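PDB 6QE7: anti-sigma-I factor RsgI3, which probably holds the sigma factor SigI3 inactive until its extracellular tandem PA14 domains, the part in this chain, bind plant polysaccharide such as pectin. Local coordinates for residues A[146-158]-A[279-291]. Residues are numbered along the deposited sequence; the frame is centred on the assembly and turned at random.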
loop_
_atom_site.group_PDB
_atom_site.type_symbol
_atom_site.label_atom_id
_atom_site.label_comp_id
_atom_site.label_asym_id
_atom_site.label_seq_id
_atom_site.Cartn_x
_atom_site.Cartn_y
_atom_site.Cartn_z
ATOM N N LEU A 146 4.625 -14.827 6.590
ATOM C CA LEU A 146 5.363 -13.724 5.904
ATOM C C LEU A 146 4.364 -12.831 5.168
ATOM O O LEU A 146 3.264 -13.241 4.813
ATOM C CB LEU A 146 6.400 -14.298 4.922
ATOM C CG LEU A 146 7.644 -14.950 5.534
ATOM C CD1 LEU A 146 8.777 -15.108 4.505
ATOM C CD2 LEU A 146 8.132 -14.161 6.746
ATOM N N PRO A 147 4.679 -11.546 4.942
ATOM C CA PRO A 147 3.879 -10.737 4.012
ATOM C C PRO A 147 4.003 -11.306 2.580
ATOM O O PRO A 147 5.060 -11.911 2.291
ATOM C CB PRO A 147 4.485 -9.315 4.143
ATOM C CG PRO A 147 5.321 -9.349 5.428
ATOM C CD PRO A 147 5.779 -10.796 5.576
ATOM N N GLN A 148 2.987 -11.131 1.717
ATOM C CA GLN A 148 3.087 -11.507 0.265
ATOM C C GLN A 148 3.287 -10.268 -0.618
ATOM O O GLN A 148 2.493 -9.305 -0.515
ATOM C CB GLN A 148 1.869 -12.268 -0.272
ATOM C CG GLN A 148 1.837 -13.731 0.138
ATOM C CD GLN A 148 1.393 -13.875 1.571
ATOM O OE1 GLN A 148 0.611 -13.081 2.087
ATOM N NE2 GLN A 148 1.897 -14.900 2.231
ATOM N N LYS A 149 4.310 -10.297 -1.474
ATOM C CA LYS A 149 4.378 -9.357 -2.605
ATOM C C LYS A 149 3.040 -9.487 -3.335
ATOM O O LYS A 149 2.622 -10.581 -3.598
ATOM C CB LYS A 149 5.595 -9.614 -3.490
ATOM C CG LYS A 149 6.812 -8.775 -3.118
ATOM C CD LYS A 149 7.819 -8.611 -4.262
ATOM C CE LYS A 149 9.151 -7.991 -3.867
ATOM N NZ LYS A 149 9.802 -8.684 -2.716
ATOM N N ASP A 150 2.337 -8.387 -3.543
ATOM C CA ASP A 150 1.159 -8.372 -4.436
ATOM C C ASP A 150 1.689 -8.433 -5.868
ATOM O O ASP A 150 2.848 -8.274 -6.058
ATOM C CB ASP A 150 0.289 -7.159 -4.142
ATOM C CG ASP A 150 -1.094 -7.177 -4.759
ATOM O OD1 ASP A 150 -1.617 -8.265 -5.161
ATOM O OD2 ASP A 150 -1.638 -6.089 -4.843
ATOM N N VAL A 151 0.835 -8.753 -6.807
ATOM C CA VAL A 151 1.134 -8.936 -8.242
ATOM C C VAL A 151 0.800 -7.622 -8.944
ATOM O O VAL A 151 -0.197 -6.997 -8.621
ATOM C CB VAL A 151 0.340 -10.163 -8.764
ATOM C CG1 VAL A 151 0.217 -10.245 -10.277
ATOM C CG2 VAL A 151 0.997 -11.444 -8.263
ATOM N N ASN A 152 1.567 -7.272 -9.953
ATOM C CA ASN A 152 1.292 -6.053 -10.740
ATOM C C ASN A 152 0.175 -6.327 -11.746
ATOM O O ASN A 152 -0.054 -7.452 -12.016
ATOM C CB ASN A 152 2.552 -5.522 -11.382
ATOM C CG ASN A 152 3.304 -4.579 -10.463
ATOM O OD1 ASN A 152 4.506 -4.677 -10.435
ATOM N ND2 ASN A 152 2.641 -3.669 -9.735
ATOM N N GLY A 153 -0.530 -5.295 -12.181
ATOM C CA GLY A 153 -1.757 -5.463 -12.986
ATOM C C GLY A 153 -2.981 -5.352 -12.135
ATOM O O GLY A 153 -2.893 -4.994 -10.948
ATOM N N LEU A 154 -4.107 -5.619 -12.741
ATOM C CA LEU A 154 -5.404 -5.509 -12.091
ATOM C C LEU A 154 -6.196 -6.799 -12.270
ATOM O O LEU A 154 -6.022 -7.503 -13.327
ATOM C CB LEU A 154 -6.113 -4.289 -12.667
ATOM C CG LEU A 154 -5.465 -2.948 -12.384
ATOM C CD1 LEU A 154 -6.183 -1.893 -13.172
ATOM C CD2 LEU A 154 -5.504 -2.594 -10.871
ATOM N N SER A 155 -7.016 -7.133 -11.269
ATOM C CA SER A 155 -7.982 -8.269 -11.354
ATOM C C SER A 155 -9.138 -7.874 -12.243
ATOM O O SER A 155 -9.873 -6.970 -11.855
ATOM C CB SER A 155 -8.497 -8.692 -10.030
ATOM O OG SER A 155 -7.385 -8.895 -9.209
ATOM N N ALA A 156 -9.282 -8.603 -13.357
ATOM C CA ALA A 156 -10.268 -8.370 -14.421
ATOM C C ALA A 156 -11.295 -9.483 -14.315
ATOM O O ALA A 156 -10.900 -10.661 -14.182
ATOM C CB ALA A 156 -9.591 -8.354 -15.766
ATOM N N GLU A 157 -12.551 -9.081 -14.262
ATOM C CA GLU A 157 -13.693 -9.968 -14.540
ATOM C C GLU A 157 -14.219 -9.649 -15.941
ATOM O O GLU A 157 -14.629 -8.469 -16.194
ATOM C CB GLU A 157 -14.705 -9.814 -13.429
ATOM C CG GLU A 157 -14.101 -9.794 -12.025
ATOM C CD GLU A 157 -15.086 -9.208 -11.008
ATOM O OE1 GLU A 157 -15.253 -7.984 -10.973
ATOM O OE2 GLU A 157 -15.777 -9.991 -10.329
ATOM N N TYR A 158 -14.282 -10.674 -16.802
ATOM C CA TYR A 158 -14.866 -10.567 -18.173
ATOM C C TYR A 158 -16.287 -11.118 -18.191
ATOM O O TYR A 158 -16.515 -12.217 -17.711
ATOM C CB TYR A 158 -13.983 -11.271 -19.184
ATOM C CG TYR A 158 -12.734 -10.499 -19.419
ATOM C CD1 TYR A 158 -11.759 -10.402 -18.456
ATOM C CD2 TYR A 158 -12.532 -9.837 -20.597
ATOM C CE1 TYR A 158 -10.577 -9.719 -18.701
ATOM C CE2 TYR A 158 -11.386 -9.102 -20.837
ATOM C CZ TYR A 158 -10.412 -9.000 -19.863
ATOM O OH TYR A 158 -9.291 -8.229 -20.084
ATOM N N LYS A 279 4.149 13.028 -17.534
ATOM C CA LYS A 279 3.795 13.156 -18.979
ATOM C C LYS A 279 2.779 12.056 -19.352
ATOM O O LYS A 279 2.904 10.891 -18.865
ATOM C CB LYS A 279 5.013 13.057 -19.916
ATOM C CG LYS A 279 5.554 14.384 -20.455
ATOM C CD LYS A 279 6.140 15.323 -19.406
ATOM C CE LYS A 279 5.665 16.751 -19.562
ATOM N NZ LYS A 279 5.620 17.440 -18.255
ATOM N N LYS A 280 1.801 12.426 -20.173
ATOM C CA LYS A 280 0.643 11.554 -20.519
ATOM C C LYS A 280 1.156 10.213 -20.982
ATOM O O LYS A 280 2.050 10.164 -21.790
ATOM C CB LYS A 280 -0.287 12.141 -21.567
ATOM C CG LYS A 280 -1.604 11.390 -21.805
ATOM C CD LYS A 280 -2.768 12.312 -22.121
ATOM C CE LYS A 280 -2.737 12.832 -23.526
ATOM N NZ LYS A 280 -3.902 12.319 -24.271
ATOM N N GLU A 281 0.624 9.147 -20.393
ATOM C CA GLU A 281 0.993 7.796 -20.812
ATOM C C GLU A 281 -0.133 6.844 -20.423
ATOM O O GLU A 281 -0.913 7.156 -19.498
ATOM C CB GLU A 281 2.369 7.437 -20.225
ATOM C CG GLU A 281 2.409 7.438 -18.693
ATOM C CD GLU A 281 3.650 6.831 -18.041
ATOM O OE1 GLU A 281 4.655 6.597 -18.748
ATOM O OE2 GLU A 281 3.603 6.577 -16.793
ATOM N N VAL A 282 -0.130 5.669 -21.041
ATOM C CA VAL A 282 -0.869 4.493 -20.531
ATOM C C VAL A 282 -0.387 4.253 -19.073
ATOM O O VAL A 282 0.830 4.224 -18.839
ATOM C CB VAL A 282 -0.672 3.270 -21.446
ATOM C CG1 VAL A 282 -1.336 2.034 -20.856
ATOM C CG2 VAL A 282 -1.205 3.514 -22.867
ATOM N N VAL A 283 -1.301 4.119 -18.103
ATOM C CA VAL A 283 -0.846 3.811 -16.728
ATOM C C VAL A 283 -0.101 2.484 -16.797
ATOM O O VAL A 283 -0.640 1.485 -17.316
ATOM C CB VAL A 283 -2.010 3.754 -15.760
ATOM C CG1 VAL A 283 -1.483 3.519 -14.372
ATOM C CG2 VAL A 283 -2.871 5.005 -15.869
ATOM N N PRO A 284 1.151 2.451 -16.289
ATOM C CA PRO A 284 2.033 1.303 -16.448
ATOM C C PRO A 284 1.662 0.192 -15.480
ATOM O O PRO A 284 1.166 0.462 -14.437
ATOM C CB PRO A 284 3.473 1.812 -16.191
ATOM C CG PRO A 284 3.357 3.263 -15.897
ATOM C CD PRO A 284 1.877 3.624 -15.797
ATOM N N SER A 285 1.951 -1.037 -15.848
ATOM C CA SER A 285 1.706 -2.217 -14.978
ATOM C C SER A 285 2.413 -2.040 -13.629
ATOM O O SER A 285 1.862 -2.467 -12.614
ATOM C CB SER A 285 2.151 -3.445 -15.638
ATOM O OG SER A 285 1.610 -4.578 -14.957
ATOM N N LYS A 286 3.566 -1.377 -13.593
ATOM C CA LYS A 286 4.327 -1.266 -12.307
ATOM C C LYS A 286 3.606 -0.336 -11.305
ATOM O O LYS A 286 4.061 -0.259 -10.131
ATOM C CB LYS A 286 5.772 -0.859 -12.591
ATOM C CG LYS A 286 5.958 0.601 -12.923
ATOM C CD LYS A 286 7.397 0.917 -13.272
ATOM C CE LYS A 286 7.646 0.621 -14.736
ATOM N NZ LYS A 286 9.076 0.310 -14.983
ATOM N N ASN A 287 2.525 0.357 -11.687
ATOM C CA ASN A 287 1.810 1.216 -10.724
ATOM C C ASN A 287 0.462 0.627 -10.357
ATOM O O ASN A 287 -0.316 1.370 -9.697
ATOM C CB ASN A 287 1.666 2.635 -11.241
ATOM C CG ASN A 287 3.005 3.320 -11.296
ATOM O OD1 ASN A 287 3.620 3.288 -12.347
ATOM N ND2 ASN A 287 3.461 3.917 -10.188
ATOM N N LEU A 288 0.171 -0.581 -10.849
ATOM C CA LEU A 288 -1.167 -1.189 -10.765
ATOM C C LEU A 288 -0.952 -2.459 -9.964
ATOM O O LEU A 288 0.129 -3.089 -10.104
ATOM C CB LEU A 288 -1.758 -1.415 -12.177
ATOM C CG LEU A 288 -2.026 -0.139 -12.984
ATOM C CD1 LEU A 288 -2.354 -0.426 -14.451
ATOM C CD2 LEU A 288 -3.122 0.692 -12.362
ATOM N N PHE A 289 -1.828 -2.702 -9.029
ATOM C CA PHE A 289 -1.683 -3.859 -8.132
ATOM C C PHE A 289 -2.969 -4.628 -8.095
ATOM O O PHE A 289 -3.996 -4.006 -7.911
ATOM C CB PHE A 289 -1.294 -3.439 -6.715
ATOM C CG PHE A 289 0.037 -2.729 -6.693
ATOM C CD1 PHE A 289 0.115 -1.357 -6.957
ATOM C CD2 PHE A 289 1.227 -3.442 -6.500
ATOM C CE1 PHE A 289 1.349 -0.707 -7.004
ATOM C CE2 PHE A 289 2.457 -2.794 -6.542
ATOM C CZ PHE A 289 2.516 -1.435 -6.795
ATOM N N ALA A 290 -2.859 -5.952 -8.145
ATOM C CA ALA A 290 -4.042 -6.790 -8.405
ATOM C C ALA A 290 -4.766 -7.021 -7.093
ATOM O O ALA A 290 -5.970 -7.298 -7.165
ATOM C CB ALA A 290 -3.675 -8.087 -9.081
ATOM N N ASP A 291 -4.059 -6.926 -5.970
ATOM C CA ASP A 291 -4.598 -7.088 -4.589
ATOM C C ASP A 291 -5.036 -8.558 -4.386
ATOM O O ASP A 291 -4.343 -9.547 -4.728
ATOM C CB ASP A 291 -5.673 -6.030 -4.287
ATOM C CG ASP A 291 -6.038 -5.942 -2.793
ATOM O OD1 ASP A 291 -5.778 -6.911 -2.035
ATOM O OD2 ASP A 291 -6.606 -4.931 -2.386
ATOM O OXT ASP A 291 -6.123 -8.819 -3.853
HETATM O O HOH W 1 5.680 -2.508 -9.267
#
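The carbonyl oxygen of L288 takes two N-H groups: N152 ND2 at 2.6 Å, nearly straight (162°) and near its amide plane, and, more weakly, G153 N at 3.1 Å. The same ND2 lies 3.3 Å above one face of the F289 ring, toward its rim, while N152 OD1 accepts from a water that also donates to K286 O; both ends of the amide have partners, which should settle which way round it sits. K286 O also accepts a hydrogen bond from R18 NH2 of the first PA14 domain, tying the two domains here. One residue before N152, V151 O accepts from A290 N (2.9 Å). D291 N meets the D150 carboxylate, chiefly the syn lone pair of OD2 (2.8 Å); CG anti to the backbone N (chi1 -167°) sets it there. One residue back, S155 OG donates to A290 O (3.0 Å). L154 CG packs on L288 CB, the side chains crossing at a slant. Mainly polar bonds to backbone groups join the two ends of the second PA14 domain. D150 OD1 lies 3.0 Å, unbonded, from D291 O of the terminal carboxylate; such closeness would tend to raise the proton affinity of one acid, D291 N partly offsetting this.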